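Local coordinates for protein myosin regulatory light chain, striated adductor muscle (Argopecten irradians, PDB 1WDC) that serves as the calcium-regulatory light chain of scallop muscle myosin, responsible for calcium-dependent control of its Mg-ATPase activity, at residues D118-K122 with D123-M127; M127-K130 with E131-V134. All blocks are in the same frame, centred on the assembly; numbering follows the deposited sequence.

Interaction 1. Residues D118-K122 with D123-M127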
# COMPACT_ATOMS: atom_id res chain seq x y z
N ASP B 118 1.33 -8.40 1.20
CA ASP B 118 1.68 -9.82 1.17
C ASP B 118 3.17 -9.96 0.84
O ASP B 118 3.53 -10.09 -0.32
CB ASP B 118 0.82 -10.53 0.13
CG ASP B 118 -0.62 -10.67 0.57
OD1 ASP B 118 -0.86 -11.42 1.53
OD2 ASP B 118 -1.51 -10.03 -0.01
N ASN B 119 4.03 -9.83 1.86
CA ASN B 119 5.49 -9.71 1.68
C ASN B 119 6.12 -10.67 0.63
O ASN B 119 5.90 -11.89 0.69
CB ASN B 119 6.24 -9.94 3.01
CG ASN B 119 5.49 -9.44 4.23
OD1 ASN B 119 4.31 -9.72 4.41
ND2 ASN B 119 6.22 -8.81 5.15
N PHE B 120 7.00 -10.15 -0.24
CA PHE B 120 7.89 -10.96 -1.05
C PHE B 120 8.96 -11.59 -0.17
O PHE B 120 9.33 -11.03 0.84
CB PHE B 120 8.58 -10.11 -2.09
CG PHE B 120 7.73 -9.84 -3.28
CD1 PHE B 120 6.37 -9.86 -3.19
CD2 PHE B 120 8.29 -9.60 -4.50
CE1 PHE B 120 5.59 -9.63 -4.30
CE2 PHE B 120 7.49 -9.39 -5.62
CZ PHE B 120 6.15 -9.41 -5.51
N ASN B 121 9.37 -12.80 -0.51
CA ASN B 121 10.43 -13.53 0.21
C ASN B 121 11.73 -13.24 -0.51
O ASN B 121 11.69 -12.62 -1.58
CB ASN B 121 10.13 -15.04 0.20
CG ASN B 121 10.13 -15.65 -1.21
OD1 ASN B 121 10.94 -15.30 -2.06
ND2 ASN B 121 9.21 -16.57 -1.45
N LYS B 122 12.86 -13.68 0.01
CA LYS B 122 14.13 -13.20 -0.55
C LYS B 122 14.31 -13.59 -2.02
O LYS B 122 15.04 -12.94 -2.80
CB LYS B 122 15.34 -13.71 0.25
CG LYS B 122 15.07 -14.12 1.69
CD LYS B 122 16.24 -14.98 2.26
CE LYS B 122 16.02 -16.50 2.08
NZ LYS B 122 17.27 -17.23 1.62
N ASP B 123 13.58 -14.61 -2.43
CA ASP B 123 13.78 -15.17 -3.74
C ASP B 123 12.88 -14.55 -4.74
O ASP B 123 13.36 -14.20 -5.81
CB ASP B 123 13.62 -16.69 -3.73
CG ASP B 123 14.87 -17.39 -3.20
OD1 ASP B 123 15.97 -17.17 -3.79
OD2 ASP B 123 14.78 -18.05 -2.13
N GLU B 124 11.66 -14.21 -4.35
CA GLU B 124 10.85 -13.32 -5.20
C GLU B 124 11.50 -11.95 -5.31
O GLU B 124 11.42 -11.31 -6.36
CB GLU B 124 9.47 -13.14 -4.63
CG GLU B 124 8.67 -14.36 -4.57
CD GLU B 124 7.55 -14.23 -3.60
OE1 GLU B 124 7.78 -13.81 -2.47
OE2 GLU B 124 6.43 -14.64 -3.92
N MET B 125 12.20 -11.53 -4.25
CA MET B 125 12.88 -10.21 -4.23
C MET B 125 14.10 -10.25 -5.15
O MET B 125 14.28 -9.41 -6.06
CB MET B 125 13.32 -9.84 -2.78
CG MET B 125 12.23 -9.25 -1.87
SD MET B 125 11.36 -7.79 -2.51
CE MET B 125 12.67 -6.80 -2.82
N ARG B 126 14.89 -11.29 -4.95
CA ARG B 126 16.03 -11.56 -5.79
C ARG B 126 15.64 -11.54 -7.30
O ARG B 126 16.29 -10.85 -8.13
CB ARG B 126 16.58 -12.92 -5.38
CG ARG B 126 18.09 -13.07 -5.46
CD ARG B 126 18.46 -14.51 -5.79
NE ARG B 126 18.81 -14.61 -7.21
CZ ARG B 126 18.44 -15.58 -8.03
NH1 ARG B 126 18.07 -16.77 -7.57
NH2 ARG B 126 18.60 -15.39 -9.33
N MET B 127 14.51 -12.20 -7.61
CA MET B 127 14.07 -12.42 -9.00
C MET B 127 13.45 -11.20 -9.65
O MET B 127 13.57 -11.01 -10.85
CB MET B 127 13.07 -13.58 -9.08
CG MET B 127 13.67 -14.99 -8.99
SD MET B 127 15.37 -15.16 -9.69
CE MET B 127 15.14 -14.70 -11.47
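N121 and E124 grip each other's backbone across the first turn of helix 122-131. Their side chains cross at about a right angle, with the amide and carboxylate planes 27° apart. N121 places CG between its backbone N and its carbonyl carbon (chi1 63°), which brings OD1 back over the start of the helix. N121 OD1 accepts from E124 N at 2.6 Å and from D123 N at 2.8 Å. The two donors approach from opposite faces of the amide plane, and the bond from E124 N is the straighter. In return N121 N donates to E124 OE1 at 2.7 Å, meeting it nearly along the C-O axis. E124 OE2 forms a salt bridge with a basic side chain of another protein chain. With an alanine here, N121 N is likely to lose its acceptor, and that basic group its charge partner. F120 crosses E124 at about a right angle too; F120 CD2 lies 3.7 Å from E124 CB. F120 CB touches M125 SD at 3.6 Å. M125 SD lies obliquely to the F120 ring, 5.2 Å from its centroid, a Met-aromatic contact. The reciprocal N121 and E124 bonds form a capping box.

Interaction 2. Residues M127-K130 with E131-V134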
# COMPACT_ATOMS: atom_id res chain seq x y z
N MET B 127 14.51 -12.20 -7.61
CA MET B 127 14.07 -12.42 -9.00
C MET B 127 13.45 -11.20 -9.65
O MET B 127 13.57 -11.01 -10.85
CB MET B 127 13.07 -13.58 -9.08
CG MET B 127 13.67 -14.99 -8.99
SD MET B 127 15.37 -15.16 -9.69
CE MET B 127 15.14 -14.70 -11.47
N THR B 128 12.74 -10.41 -8.86
CA THR B 128 12.09 -9.22 -9.38
C THR B 128 13.12 -8.21 -9.81
O THR B 128 13.03 -7.62 -10.89
CB THR B 128 11.26 -8.60 -8.31
OG1 THR B 128 10.22 -9.50 -7.98
CG2 THR B 128 10.66 -7.32 -8.78
N PHE B 129 14.11 -8.01 -8.95
CA PHE B 129 15.07 -6.93 -9.16
C PHE B 129 16.32 -7.36 -9.95
O PHE B 129 17.07 -6.51 -10.43
CB PHE B 129 15.46 -6.29 -7.81
CG PHE B 129 14.35 -5.49 -7.16
CD1 PHE B 129 13.97 -4.26 -7.66
CD2 PHE B 129 13.59 -6.03 -6.13
CE1 PHE B 129 12.83 -3.61 -7.16
CE2 PHE B 129 12.46 -5.38 -5.65
CZ PHE B 129 12.09 -4.19 -6.17
N LYS B 130 16.50 -8.66 -10.16
CA LYS B 130 17.43 -9.17 -11.18
C LYS B 130 17.14 -8.54 -12.56
O LYS B 130 18.06 -8.24 -13.33
CB LYS B 130 17.31 -10.71 -11.26
CG LYS B 130 18.46 -11.44 -11.99
CD LYS B 130 18.49 -12.93 -11.64
CE LYS B 130 19.75 -13.61 -12.18
NZ LYS B 130 19.46 -14.82 -13.02
N GLU B 131 15.87 -8.23 -12.80
CA GLU B 131 15.43 -7.81 -14.12
C GLU B 131 15.16 -6.30 -14.27
O GLU B 131 15.27 -5.75 -15.37
CB GLU B 131 14.21 -8.63 -14.51
CG GLU B 131 14.35 -9.37 -15.84
CD GLU B 131 15.65 -10.18 -15.96
OE1 GLU B 131 15.99 -10.93 -15.01
OE2 GLU B 131 16.31 -10.09 -17.02
N ALA B 132 15.05 -5.63 -13.12
CA ALA B 132 14.46 -4.30 -12.99
C ALA B 132 15.31 -3.15 -13.58
O ALA B 132 16.53 -3.10 -13.38
CB ALA B 132 14.14 -4.02 -11.53
N PRO B 133 14.66 -2.19 -14.27
CA PRO B 133 15.36 -1.00 -14.73
C PRO B 133 15.61 0.00 -13.56
O PRO B 133 14.66 0.61 -13.05
CB PRO B 133 14.41 -0.45 -15.79
CG PRO B 133 13.02 -1.00 -15.39
CD PRO B 133 13.21 -1.94 -14.24
N VAL B 134 16.84 -0.01 -13.03
CA VAL B 134 17.31 0.87 -11.94
C VAL B 134 18.56 1.66 -12.38
O VAL B 134 19.46 1.11 -13.00
CB VAL B 134 17.65 0.06 -10.70
CG1 VAL B 134 18.06 0.97 -9.58
CG2 VAL B 134 16.46 -0.75 -10.27
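F129 meets A132 as the chain passes from helix 122-131 into the loop before strand 134-135. F129 CG stands anti to the carbonyl carbon (chi1 -70°), and the CD1 side of the ring is turned to A132. From CB the side chain passes through CG to F129 CD1, 3.9 Å from A132 CB; the methyl sits obliquely to the ring. Further round the ring, CD2 and CE2 come nearest to T128 CG2, which lies over one face, offset toward the rim; F129 CE2 is 4.1 Å from it. F129 CZ, at the tip, is also near T128 CG2, at 4.3 Å. The ring also packs on I106, I109 and L113 of helix 106-115 and makes a cation-pi contact with K110. This is the packing of two helices in an EF-hand-type lobe, and the chain leaves the second of them for the short strand 134-135. E131 N donates weakly to T128 O and A132 N weakly to F129 O, each at 3.5 Å. K130 and E131 lie side by side and point the same way. Their charged ends stay apart, with K130 NZ 5.6 Å from E131 OE1.

In the fold
From the N terminus, the chain leaves helix 106-115 and turns back in the loop that holds the first half of interaction 1. That contact closes the turn into helix 122-131. Interaction 2 closes the other end, where the helix gives way to the loop before strand 134-135. The two neither nest nor cross. They follow one another, share M127, and have centres about 11 Å apart. They also touch, F120 CE2 of interaction 1 packing on T128 OG1 of interaction 2 at 3.6 Å. Both lean on helix 106-115, through M125 and F129. Interaction 2 also reaches helix 141-149, through T128 on F144.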